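Local structure of aspartate aminotransferase (Rhodobacter sphaeroides, 3NRA) at residues B[155-160]-B[330-335]; B[163-168]-B[192-197]; B[185-190]-B[229-234]. The protein probably catalyses the pyridoxal-phosphate-dependent transfer of an amino group from L-aspartate to 2-oxoglutarate, giving oxaloacetate and L-glutamate. All coordinates share one frame; numbering follows the deposited sequence.

Interaction 1: residues B[155-160]-B[330-335]; sequences LDYVSA and FARTPQ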
ATOM      1  N   LEU B 155      18.166   8.618 -22.074  1.00 13.78           N
ATOM      2  CA  LEU B 155      18.215   7.342 -22.782  1.00 14.28           C
ATOM      3  C   LEU B 155      18.098   7.640 -24.248  1.00 14.65           C
ATOM      4  O   LEU B 155      17.013   7.955 -24.721  1.00 14.74           O
ATOM      5  CB  LEU B 155      17.060   6.406 -22.349  1.00 14.00           C
ATOM      6  CG  LEU B 155      17.072   4.951 -22.857  1.00 15.28           C
ATOM      7  CD1 LEU B 155      18.270   4.192 -22.309  1.00 12.99           C
ATOM      8  CD2 LEU B 155      15.744   4.206 -22.498  1.00 12.02           C
ATOM      9  N   ASP B 156      19.210   7.506 -24.977  1.00 14.45           N
ATOM     10  CA  ASP B 156      19.216   7.728 -26.396  1.00 15.15           C
ATOM     11  C   ASP B 156      18.847   6.413 -27.098  1.00 14.58           C
ATOM     12  O   ASP B 156      19.656   5.805 -27.778  1.00 13.21           O
ATOM     13  CB  ASP B 156      20.591   8.288 -26.868  1.00 15.85           C
ATOM     14  CG  ASP B 156      20.770   9.775 -26.519  1.00 18.36           C
ATOM     15  OD1 ASP B 156      19.884  10.579 -26.854  1.00 20.44           O
ATOM     16  OD2 ASP B 156      21.781  10.132 -25.882  1.00 22.12           O
ATOM     17  N   TYR B 157      17.608   5.987 -26.891  1.00 14.15           N
ATOM     18  CA  TYR B 157      17.132   4.680 -27.370  1.00 14.34           C
ATOM     19  C   TYR B 157      16.806   4.691 -28.847  1.00 15.36           C
ATOM     20  O   TYR B 157      16.689   3.621 -29.446  1.00 14.86           O
ATOM     21  CB  TYR B 157      15.883   4.218 -26.572  1.00 15.03           C
ATOM     22  CG  TYR B 157      14.630   5.046 -26.829  1.00 13.79           C
ATOM     23  CD1 TYR B 157      14.417   6.257 -26.167  1.00 14.16           C
ATOM     24  CD2 TYR B 157      13.651   4.606 -27.726  1.00 15.23           C
ATOM     25  CE1 TYR B 157      13.278   7.040 -26.427  1.00 14.81           C
ATOM     26  CE2 TYR B 157      12.518   5.366 -27.982  1.00 14.16           C
ATOM     27  CZ  TYR B 157      12.347   6.593 -27.333  1.00 14.90           C
ATOM     28  OH  TYR B 157      11.243   7.340 -27.586  1.00 16.89           O
ATOM     29  N   VAL B 158      16.612   5.893 -29.444  1.00 15.13           N
ATOM     30  CA  VAL B 158      16.263   5.973 -30.859  1.00 15.61           C
ATOM     31  C   VAL B 158      17.503   5.742 -31.728  1.00 17.19           C
ATOM     32  O   VAL B 158      18.369   6.660 -31.900  1.00 17.44           O
ATOM     33  CB  VAL B 158      15.569   7.293 -31.245  1.00 16.24           C
ATOM     34  CG1 VAL B 158      15.301   7.306 -32.745  1.00 14.32           C
ATOM     35  CG2 VAL B 158      14.231   7.439 -30.473  1.00 14.10           C
ATOM     36  N   SER B 159      17.605   4.512 -32.254  1.00 16.86           N
ATOM     37  CA  SER B 159      18.806   4.036 -32.926  1.00 17.44           C
ATOM     38  C   SER B 159      18.508   2.707 -33.619  1.00 17.21           C
ATOM     39  O   SER B 159      17.765   1.893 -33.092  1.00 16.37           O
ATOM     40  CB  SER B 159      19.929   3.810 -31.908  1.00 18.08           C
ATOM     41  OG  SER B 159      21.104   3.269 -32.533  1.00 19.96           O
ATOM     42  N   ALA B 160      19.124   2.492 -34.777  1.00 18.09           N
ATOM     43  CA  ALA B 160      19.143   1.164 -35.442  1.00 18.70           C
ATOM     44  C   ALA B 160      20.060   0.148 -34.717  1.00 18.84           C
ATOM     45  O   ALA B 160      19.959  -1.067 -34.958  1.00 17.91           O
ATOM     46  CB  ALA B 160      19.582   1.311 -36.894  1.00 19.11           C
ATOM     47  N   PHE B 330       8.966   5.032 -35.907  1.00 16.50           N
ATOM     48  CA  PHE B 330      10.124   4.311 -35.397  1.00 16.25           C
ATOM     49  C   PHE B 330       9.704   3.581 -34.131  1.00 15.67           C
ATOM     50  O   PHE B 330       8.966   4.137 -33.315  1.00 14.71           O
ATOM     51  CB  PHE B 330      11.260   5.280 -35.065  1.00 16.58           C
ATOM     52  CG  PHE B 330      12.338   4.666 -34.272  1.00 15.52           C
ATOM     53  CD1 PHE B 330      13.391   4.035 -34.894  1.00 16.70           C
ATOM     54  CD2 PHE B 330      12.261   4.628 -32.884  1.00 15.54           C
ATOM     55  CE1 PHE B 330      14.355   3.414 -34.157  1.00 16.75           C
ATOM     56  CE2 PHE B 330      13.201   4.001 -32.158  1.00 13.95           C
ATOM     57  CZ  PHE B 330      14.254   3.390 -32.780  1.00 15.85           C
ATOM     58  N   ALA B 331      10.218   2.369 -33.938  1.00 14.79           N
ATOM     59  CA  ALA B 331      10.026   1.653 -32.660  1.00 15.59           C
ATOM     60  C   ALA B 331      11.175   0.670 -32.399  1.00 15.59           C
ATOM     61  O   ALA B 331      11.521  -0.104 -33.280  1.00 15.31           O
ATOM     62  CB  ALA B 331       8.717   0.926 -32.670  1.00 14.72           C
ATOM     63  N   ARG B 332      11.767   0.723 -31.196  1.00 14.60           N
ATOM     64  CA  ARG B 332      12.765  -0.253 -30.824  1.00 15.69           C
ATOM     65  C   ARG B 332      12.084  -1.590 -30.643  1.00 16.27           C
ATOM     66  O   ARG B 332      10.946  -1.655 -30.139  1.00 15.64           O
ATOM     67  CB  ARG B 332      13.507   0.123 -29.512  1.00 15.57           C
ATOM     68  CG  ARG B 332      14.639   1.216 -29.679  1.00 15.57           C
ATOM     69  CD  ARG B 332      15.834   0.705 -30.443  1.00 14.91           C
ATOM     70  NE  ARG B 332      16.511  -0.356 -29.715  1.00 15.46           N
ATOM     71  CZ  ARG B 332      17.435  -0.168 -28.772  1.00 17.94           C
ATOM     72  NH1 ARG B 332      17.842   1.058 -28.445  1.00 18.18           N
ATOM     73  NH2 ARG B 332      17.959  -1.220 -28.141  1.00 17.61           N
ATOM     74  N   THR B 333      12.779  -2.652 -31.033  1.00 15.90           N
ATOM     75  CA  THR B 333      12.372  -4.005 -30.679  1.00 15.63           C
ATOM     76  C   THR B 333      12.446  -4.177 -29.196  1.00 15.00           C
ATOM     77  O   THR B 333      13.531  -4.050 -28.627  1.00 14.47           O
ATOM     78  CB  THR B 333      13.271  -5.046 -31.309  1.00 15.50           C
ATOM     79  OG1 THR B 333      13.377  -4.794 -32.705  1.00 16.02           O
ATOM     80  CG2 THR B 333      12.695  -6.488 -31.075  1.00 15.80           C
ATOM     81  N   PRO B 334      11.296  -4.493 -28.540  1.00 14.94           N
ATOM     82  CA  PRO B 334      11.361  -4.839 -27.122  1.00 15.26           C
ATOM     83  C   PRO B 334      12.138  -6.137 -26.892  1.00 16.64           C
ATOM     84  O   PRO B 334      12.021  -7.069 -27.670  1.00 16.99           O
ATOM     85  CB  PRO B 334       9.870  -5.034 -26.732  1.00 15.11           C
ATOM     86  CG  PRO B 334       9.091  -4.495 -27.833  1.00 13.87           C
ATOM     87  CD  PRO B 334       9.915  -4.571 -29.048  1.00 14.51           C
ATOM     88  N   GLN B 335      12.946  -6.163 -25.838  1.00 17.43           N
ATOM     89  CA  GLN B 335      13.860  -7.280 -25.573  1.00 17.24           C
ATOM     90  C   GLN B 335      13.456  -8.063 -24.313  1.00 16.14           C
ATOM     91  O   GLN B 335      13.785  -9.239 -24.168  1.00 15.62           O
ATOM     92  CB  GLN B 335      15.270  -6.754 -25.454  1.00 17.59           C
ATOM     93  CG  GLN B 335      15.818  -6.226 -26.807  1.00 20.86           C
ATOM     94  CD  GLN B 335      17.053  -5.333 -26.668  1.00 22.75           C
ATOM     95  OE1 GLN B 335      17.075  -4.378 -25.863  1.00 24.13           O
ATOM     96  NE2 GLN B 335      18.060  -5.590 -27.502  1.00 25.67           N
TER
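Arg332 and Phe330 both reach from 330-335 to the loop 155-160, the guanidinium to a backbone carbonyl and the ring to the chain just beyond it. The Arg332 chain bends at chi2 (-69°), which turns CD toward Tyr157 O, and again at chi3 (-65°), which sets NE; CG lies beside the same oxygen. The bond from Arg332 NH1 to Tyr157 O is 3.0 Å long and nearly straight, 168° at the hydrogen; the oxygen lies in the guanidinium plane, and the donor stands a little out of the carbonyl plane. Arg332 CD also rests 3.5 Å from Ser159 O. The Tyr157 ring meets the arginine with its edge, CD2 lying 4.0 Å from Arg332 CG. Phe330 has a different neighbour over its face: Val158 CG1 stands above the ring centre, 3.9 Å from the centroid, in a CH-pi contact. The far end of the same ring, CZ, comes 3.6 Å from Ser159 N, and Ser159 O lies in plane at its edge. In this aminotransferase fold, strand 149-154 is an outermost strand of the seven-stranded sheet and strand 339-340 belongs to a separate four-stranded one; the contact joins the loop leaving the first, before helix 169-177, to the loop entering the second, after helix 304-324, consistent with the large and small domains of this family. Arg332 NH2 binds Arg164 O further along the first loop, while the long ion pair of NE with Glu162 is weak. An alanine in place of Arg332 would probably leave Tyr157 O and Arg164 O without their guanidinium donor and open a gap beside the Tyr157 ring edge. The hydroxyl of Ser159 is bonded to Asp161 N, and the Tyr157 ring also touches Pro134 and Ser379.

Interaction 2: residues B[163-168]-B[192-197]; sequences TRAGLD and AGVVYS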
ATOM      1  N   THR B 163      22.018  -3.284 -29.860  1.00 23.23           N
ATOM      2  CA  THR B 163      22.907  -4.023 -28.933  1.00 23.24           C
ATOM      3  C   THR B 163      23.053  -3.307 -27.582  1.00 22.67           C
ATOM      4  O   THR B 163      23.727  -3.792 -26.690  1.00 23.44           O
ATOM      5  CB  THR B 163      24.314  -4.233 -29.528  1.00 23.39           C
ATOM      6  OG1 THR B 163      24.969  -2.969 -29.672  1.00 23.08           O
ATOM      7  CG2 THR B 163      24.243  -4.956 -30.880  1.00 23.57           C
ATOM      8  N   ARG B 164      22.452  -2.146 -27.447  1.00 22.52           N
ATOM      9  CA  ARG B 164      22.396  -1.493 -26.160  1.00 21.99           C
ATOM     10  C   ARG B 164      21.161  -0.654 -26.053  1.00 20.48           C
ATOM     11  O   ARG B 164      20.497  -0.356 -27.077  1.00 20.59           O
ATOM     12  CB  ARG B 164      23.657  -0.661 -25.932  1.00 23.04           C
ATOM     13  CG  ARG B 164      23.874   0.482 -26.911  1.00 26.83           C
ATOM     14  CD  ARG B 164      25.253   1.119 -26.688  1.00 32.84           C
ATOM     15  NE  ARG B 164      25.565   2.117 -27.725  1.00 39.92           N
ATOM     16  CZ  ARG B 164      26.779   2.654 -27.942  1.00 44.71           C
ATOM     17  NH1 ARG B 164      27.840   2.300 -27.189  1.00 46.83           N
ATOM     18  NH2 ARG B 164      26.945   3.547 -28.934  1.00 45.29           N
ATOM     19  N   ALA B 165      20.813  -0.304 -24.817  1.00 18.42           N
ATOM     20  CA  ALA B 165      19.645   0.514 -24.545  1.00 17.27           C
ATOM     21  C   ALA B 165      19.868   1.945 -25.016  1.00 17.40           C
ATOM     22  O   ALA B 165      18.965   2.562 -25.532  1.00 18.21           O
ATOM     23  CB  ALA B 165      19.325   0.497 -23.090  1.00 16.32           C
ATOM     24  N   GLY B 166      21.076   2.458 -24.808  1.00 16.90           N
ATOM     25  CA  GLY B 166      21.459   3.792 -25.257  1.00 17.25           C
ATOM     26  C   GLY B 166      21.603   4.814 -24.138  1.00 16.57           C
ATOM     27  O   GLY B 166      21.516   6.015 -24.397  1.00 16.27           O
ATOM     28  N   LEU B 167      21.819   4.352 -22.900  1.00 15.86           N
ATOM     29  CA  LEU B 167      21.981   5.269 -21.763  1.00 16.28           C
ATOM     30  C   LEU B 167      23.209   6.151 -21.962  1.00 15.88           C
ATOM     31  O   LEU B 167      24.270   5.667 -22.375  1.00 16.36           O
ATOM     32  CB  LEU B 167      22.114   4.502 -20.432  1.00 16.47           C
ATOM     33  CG  LEU B 167      22.010   5.355 -19.138  1.00 17.27           C
ATOM     34  CD1 LEU B 167      20.623   5.984 -18.975  1.00 16.22           C
ATOM     35  CD2 LEU B 167      22.339   4.523 -17.908  1.00 16.54           C
ATOM     36  N   ASP B 168      23.040   7.447 -21.677  1.00 15.01           N
ATOM     37  CA  ASP B 168      24.134   8.405 -21.632  1.00 14.72           C
ATOM     38  C   ASP B 168      24.931   8.228 -20.330  1.00 15.02           C
ATOM     39  O   ASP B 168      24.631   8.871 -19.316  1.00 14.09           O
ATOM     40  CB  ASP B 168      23.574   9.830 -21.745  1.00 14.49           C
ATOM     41  CG  ASP B 168      24.634  10.897 -21.585  1.00 16.28           C
ATOM     42  OD1 ASP B 168      25.856  10.577 -21.619  1.00 15.66           O
ATOM     43  OD2 ASP B 168      24.256  12.060 -21.352  1.00 17.93           O
ATOM     44  N   ALA B 192      10.026   1.813 -23.182  1.00 13.25           N
ATOM     45  CA  ALA B 192      10.594   1.441 -24.514  1.00 14.45           C
ATOM     46  C   ALA B 192      10.808  -0.101 -24.715  1.00 14.87           C
ATOM     47  O   ALA B 192      10.876  -0.583 -25.846  1.00 16.37           O
ATOM     48  CB  ALA B 192      11.894   2.206 -24.768  1.00 13.92           C
ATOM     49  N   GLY B 193      10.946  -0.843 -23.617  1.00 14.67           N
ATOM     50  CA  GLY B 193      11.139  -2.322 -23.678  1.00 14.69           C
ATOM     51  C   GLY B 193      12.556  -2.750 -24.010  1.00 13.98           C
ATOM     52  O   GLY B 193      12.818  -3.936 -24.214  1.00 13.03           O
ATOM     53  N   VAL B 194      13.478  -1.779 -24.051  1.00 13.59           N
ATOM     54  CA  VAL B 194      14.886  -2.069 -24.283  1.00 13.74           C
ATOM     55  C   VAL B 194      15.565  -2.555 -22.985  1.00 13.49           C
ATOM     56  O   VAL B 194      15.207  -2.150 -21.881  1.00 13.65           O
ATOM     57  CB  VAL B 194      15.646  -0.845 -24.871  1.00 13.49           C
ATOM     58  CG1 VAL B 194      15.051  -0.438 -26.205  1.00 12.05           C
ATOM     59  CG2 VAL B 194      15.656   0.305 -23.889  1.00 13.75           C
ATOM     60  N   VAL B 195      16.553  -3.412 -23.147  1.00 13.86           N
ATOM     61  CA  VAL B 195      17.255  -4.052 -22.025  1.00 13.78           C
ATOM     62  C   VAL B 195      18.665  -3.519 -22.039  1.00 13.41           C
ATOM     63  O   VAL B 195      19.248  -3.366 -23.100  1.00 14.02           O
ATOM     64  CB  VAL B 195      17.265  -5.601 -22.209  1.00 13.85           C
ATOM     65  CG1 VAL B 195      18.300  -6.255 -21.311  1.00 13.13           C
ATOM     66  CG2 VAL B 195      15.834  -6.178 -21.951  1.00 15.18           C
ATOM     67  N   TYR B 196      19.215  -3.225 -20.878  1.00 13.23           N
ATOM     68  CA  TYR B 196      20.567  -2.634 -20.819  1.00 14.14           C
ATOM     69  C   TYR B 196      21.594  -3.723 -21.134  1.00 14.76           C
ATOM     70  O   TYR B 196      21.442  -4.840 -20.719  1.00 14.07           O
ATOM     71  CB  TYR B 196      20.831  -2.010 -19.454  1.00 13.91           C
ATOM     72  CG  TYR B 196      20.073  -0.703 -19.220  1.00 13.14           C
ATOM     73  CD1 TYR B 196      18.692  -0.688 -19.055  1.00 14.55           C
ATOM     74  CD2 TYR B 196      20.731   0.500 -19.191  1.00 17.88           C
ATOM     75  CE1 TYR B 196      17.999   0.492 -18.863  1.00 16.04           C
ATOM     76  CE2 TYR B 196      20.037   1.698 -19.003  1.00 18.42           C
ATOM     77  CZ  TYR B 196      18.680   1.680 -18.838  1.00 16.43           C
ATOM     78  OH  TYR B 196      18.003   2.861 -18.632  1.00 16.50           O
ATOM     79  N   SER B 197      22.597  -3.391 -21.937  1.00 15.64           N
ATOM     80  CA  SER B 197      23.664  -4.351 -22.295  1.00 16.57           C
ATOM     81  C   SER B 197      24.530  -4.697 -21.082  1.00 16.67           C
ATOM     82  O   SER B 197      24.519  -3.976 -20.079  1.00 15.23           O
ATOM     83  CB  SER B 197      24.568  -3.754 -23.380  1.00 16.68           C
ATOM     84  OG  SER B 197      25.369  -2.711 -22.828  1.00 16.82           O
TER
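Tyr196 turns one ring face to the Ala165 methyl and lies beside Leu167. Its CB points away from 163-168, but CG, anti to the carbonyl carbon (chi1 -73°), begins the ring that faces the Ala165 methyl, with Ala165 CB 4.1 Å from CG. That methyl stands almost squarely over the ring centre, 4.1 Å from the centroid and 8° off the normal, a CH-pi contact. Further out, Tyr196 CE2 meets Leu167 CB at 3.8 Å and the Leu167 CD2 methyl at a similar distance. At the tip, the phenol oxygen OH has Leu167 CD1 4.1 Å away. Ala165 CB is also touched by Val194 CG2, at 3.8 Å, so the methyl meets a valine branch as well as the tyrosine face. At the other end, Ser197 CB comes 3.4 Å from Thr163 O. Ser197 is the N-cap of helix 198-211, as Asp168 is of helix 169-177; the contact therefore joins two loops that each lead from a strand of the large sheet into a helix. Glu200 of helix 198-211 accepts hydrogen bonds from the backbone N of Ala165, Gly166, Leu167 and Ser197, drawing both loops onto one carboxylate. With no hydrogen bond directly between the two segments, their mutual fit rests on apolar contact, and Glu200 supplies a polar link between them.

Interaction 3: residues B[185-190]-B[229-234]; sequences FSNPNN and ASYTHL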
ATOM      1  N   PHE B 185      16.320   3.169 -11.959  1.00 12.33           N
ATOM      2  CA  PHE B 185      16.019   2.847 -13.352  1.00 11.87           C
ATOM      3  C   PHE B 185      15.282   1.527 -13.500  1.00 11.90           C
ATOM      4  O   PHE B 185      15.424   0.618 -12.647  1.00 11.52           O
ATOM      5  CB  PHE B 185      17.311   2.863 -14.213  1.00 12.34           C
ATOM      6  CG  PHE B 185      18.182   1.642 -14.066  1.00 12.25           C
ATOM      7  CD1 PHE B 185      18.868   1.399 -12.896  1.00 12.91           C
ATOM      8  CD2 PHE B 185      18.386   0.784 -15.150  1.00 15.48           C
ATOM      9  CE1 PHE B 185      19.709   0.279 -12.766  1.00 15.32           C
ATOM     10  CE2 PHE B 185      19.209  -0.338 -15.033  1.00 15.41           C
ATOM     11  CZ  PHE B 185      19.873  -0.590 -13.834  1.00 14.64           C
ATOM     12  N   SER B 186      14.469   1.426 -14.566  1.00 11.38           N
ATOM     13  CA  SER B 186      13.847   0.170 -14.938  1.00 12.28           C
ATOM     14  C   SER B 186      14.648  -0.544 -16.040  1.00 12.14           C
ATOM     15  O   SER B 186      15.173   0.090 -16.955  1.00 13.68           O
ATOM     16  CB  SER B 186      12.370   0.373 -15.381  1.00 12.52           C
ATOM     17  OG  SER B 186      12.301   1.087 -16.588  1.00 13.01           O
ATOM     18  N   ASN B 187      14.742  -1.864 -15.901  1.00 12.46           N
ATOM     19  CA  ASN B 187      15.429  -2.744 -16.828  1.00 12.30           C
ATOM     20  C   ASN B 187      14.684  -4.087 -16.862  1.00 12.36           C
ATOM     21  O   ASN B 187      14.737  -4.812 -15.899  1.00 11.98           O
ATOM     22  CB  ASN B 187      16.865  -2.990 -16.377  1.00 12.67           C
ATOM     23  CG  ASN B 187      17.650  -3.778 -17.383  1.00 15.01           C
ATOM     24  OD1 ASN B 187      17.302  -3.806 -18.557  1.00 16.60           O
ATOM     25  ND2 ASN B 187      18.703  -4.440 -16.934  1.00 10.99           N
ATOM     26  N   PRO B 188      13.959  -4.398 -17.974  1.00 12.56           N
ATOM     27  CA  PRO B 188      13.795  -3.619 -19.175  1.00 12.57           C
ATOM     28  C   PRO B 188      13.114  -2.271 -18.927  1.00 13.52           C
ATOM     29  O   PRO B 188      12.265  -2.136 -18.005  1.00 13.78           O
ATOM     30  CB  PRO B 188      12.905  -4.498 -20.037  1.00 13.24           C
ATOM     31  CG  PRO B 188      12.083  -5.236 -19.083  1.00 13.07           C
ATOM     32  CD  PRO B 188      13.092  -5.590 -18.010  1.00 13.72           C
ATOM     33  N   ASN B 189      13.514  -1.275 -19.728  1.00 13.77           N
ATOM     34  CA  ASN B 189      12.920   0.042 -19.700  1.00 13.67           C
ATOM     35  C   ASN B 189      11.416  -0.003 -19.948  1.00 13.03           C
ATOM     36  O   ASN B 189      10.941  -0.702 -20.867  1.00 13.61           O
ATOM     37  CB  ASN B 189      13.595   0.934 -20.728  1.00 13.75           C
ATOM     38  CG  ASN B 189      13.042   2.337 -20.731  1.00 14.00           C
ATOM     39  OD1 ASN B 189      12.222   2.691 -21.596  1.00 13.45           O
ATOM     40  ND2 ASN B 189      13.503   3.159 -19.793  1.00 10.42           N
ATOM     41  N   ASN B 190      10.678   0.611 -19.042  1.00 12.29           N
ATOM     42  CA  ASN B 190       9.295   0.988 -19.262  1.00 13.29           C
ATOM     43  C   ASN B 190       9.389   2.489 -19.501  1.00 12.44           C
ATOM     44  O   ASN B 190       9.776   3.217 -18.602  1.00 13.21           O
ATOM     45  CB  ASN B 190       8.462   0.652 -17.993  1.00 13.32           C
ATOM     46  CG  ASN B 190       6.966   0.988 -18.127  1.00 15.12           C
ATOM     47  OD1 ASN B 190       6.550   1.798 -18.977  1.00 15.91           O
ATOM     48  ND2 ASN B 190       6.152   0.394 -17.236  1.00 13.12           N
ATOM     49  N   ALA B 229      17.478 -12.564 -26.557  1.00 27.71           N
ATOM     50  CA  ALA B 229      17.789 -11.351 -25.812  1.00 25.85           C
ATOM     51  C   ALA B 229      18.696 -11.741 -24.638  1.00 24.90           C
ATOM     52  O   ALA B 229      18.488 -12.769 -24.003  1.00 24.36           O
ATOM     53  CB  ALA B 229      16.529 -10.684 -25.319  1.00 24.01           C
ATOM     54  N   SER B 230      19.713 -10.925 -24.386  1.00 23.33           N
ATOM     55  CA  SER B 230      20.516 -11.045 -23.204  1.00 23.35           C
ATOM     56  C   SER B 230      19.905 -10.170 -22.095  1.00 21.11           C
ATOM     57  O   SER B 230      19.096  -9.280 -22.363  1.00 20.23           O
ATOM     58  CB  SER B 230      21.964 -10.624 -23.497  1.00 23.76           C
ATOM     59  OG  SER B 230      22.126  -9.208 -23.294  1.00 29.36           O
ATOM     60  N   TYR B 231      20.262 -10.474 -20.855  1.00 20.02           N
ATOM     61  CA  TYR B 231      19.894  -9.661 -19.699  1.00 18.45           C
ATOM     62  C   TYR B 231      20.978  -9.764 -18.656  1.00 18.62           C
ATOM     63  O   TYR B 231      21.423 -10.866 -18.326  1.00 18.54           O
ATOM     64  CB  TYR B 231      18.550 -10.114 -19.106  1.00 17.73           C
ATOM     65  CG  TYR B 231      18.016  -9.172 -18.069  1.00 15.96           C
ATOM     66  CD1 TYR B 231      18.459  -9.233 -16.740  1.00 14.91           C
ATOM     67  CD2 TYR B 231      17.150  -8.163 -18.417  1.00 16.34           C
ATOM     68  CE1 TYR B 231      17.996  -8.353 -15.785  1.00 14.00           C
ATOM     69  CE2 TYR B 231      16.686  -7.265 -17.473  1.00 15.75           C
ATOM     70  CZ  TYR B 231      17.119  -7.361 -16.155  1.00 16.27           C
ATOM     71  OH  TYR B 231      16.648  -6.467 -15.222  1.00 17.26           O
ATOM     72  N   THR B 232      21.363  -8.617 -18.091  1.00 18.11           N
ATOM     73  CA  THR B 232      22.416  -8.553 -17.090  1.00 17.42           C
ATOM     74  C   THR B 232      21.870  -7.908 -15.798  1.00 16.78           C
ATOM     75  O   THR B 232      21.293  -6.803 -15.826  1.00 16.96           O
ATOM     76  CB  THR B 232      23.593  -7.738 -17.615  1.00 17.92           C
ATOM     77  OG1 THR B 232      23.895  -8.164 -18.939  1.00 18.15           O
ATOM     78  CG2 THR B 232      24.825  -7.909 -16.737  1.00 17.10           C
ATOM     79  N   HIS B 233      22.078  -8.595 -14.673  1.00 16.29           N
ATOM     80  CA  HIS B 233      21.579  -8.153 -13.383  1.00 15.37           C
ATOM     81  C   HIS B 233      22.623  -7.320 -12.672  1.00 15.26           C
ATOM     82  O   HIS B 233      23.653  -7.838 -12.250  1.00 15.87           O
ATOM     83  CB  HIS B 233      21.220  -9.363 -12.527  1.00 15.90           C
ATOM     84  CG  HIS B 233      20.136 -10.203 -13.101  1.00 14.19           C
ATOM     85  ND1 HIS B 233      18.808 -10.017 -12.779  1.00 14.84           N
ATOM     86  CD2 HIS B 233      20.177 -11.265 -13.943  1.00 16.78           C
ATOM     87  CE1 HIS B 233      18.070 -10.899 -13.435  1.00 17.28           C
ATOM     88  NE2 HIS B 233      18.875 -11.677 -14.142  1.00 14.60           N
ATOM     89  N   LEU B 234      22.326  -6.032 -12.497  1.00 15.06           N
ATOM     90  CA  LEU B 234      23.237  -5.093 -11.795  0.50 14.95           C
ATOM     91  C   LEU B 234      23.744  -5.651 -10.478  1.00 14.99           C
ATOM     92  O   LEU B 234      24.907  -5.510 -10.163  1.00 15.45           O
ATOM     93  CB  LEU B 234      22.535  -3.747 -11.535  0.50 14.20           C
ATOM     94  CG  LEU B 234      23.442  -2.636 -10.976  0.50 14.09           C
ATOM     95  CD1 LEU B 234      24.532  -2.316 -11.972  0.50 13.18           C
ATOM     96  CD2 LEU B 234      22.634  -1.374 -10.631  0.50 11.35           C
TER
HETATM   97  O   HOH W   1      19.869  -5.079 -14.040  1.00  9.43           O
HETATM   98  O   HOH W   2      20.264  -5.966 -18.590  1.00 15.86           O
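Strand 182-186 of the large sheet of the aminotransferase fold runs out into a turn with a cis peptide bond before Pro188, and there Asn187 meets Tyr231. The two side chains reach toward each other tip to tip, amide and ring planes only 16° apart. Tyr231 OH donates to the backbone Asn187 O at 2.6 Å, coming from well above the carbonyl plane. Asn187 CG is anti to the backbone N (chi1 -174°), beside the carbonyl carbon, which puts CG 3.6 Å from Tyr231 OH. Asn187 ND2 gives hydrogen bonds to two waters: water 2, at 2.7 Å, accepts also from Thr232 N, and water 1 donates to Thr232 O and accepts from Leu234 N. The amide is thus bridged to the backbone of 229-234, while its OD1 takes Tyr196 N. Pro188 N lies at the edge of the Tyr231 ring. On the other flank, Leu234 CD2 touches the Phe185 ring edge at CE1, 4.0 Å away. A few residues on, Asn190 ND2 binds O3 of the pyridoxal-phosphate-modified lysine at position 253. Phe185 and Leu234 both pack on Val215 of the adjacent strand 214-218, and helix 198-211 touches Asn187, Thr232 and Leu234.

Interactions 2 and 3 are buried, whereas interaction 1 is only partly so, with Val158 on the outside. Interactions 1 and 2 share the loop between strand 149-154 and helix 169-177: a guanidinium grips its carbonyls in one, apolar groups meet in the other, and Asp156 N probably bonds to Gly166 O between them. The centre of interaction 3 lies nearer the centre of the chain, about 10 Å away against about 16 Å for that of interaction 1, and this contact uses a phenol and bridging waters. It shares with interaction 2 the connection from strand 182-186 to helix 198-211. Gln335 N probably bonds to Gly193 O, joining interaction 1 to that connection too.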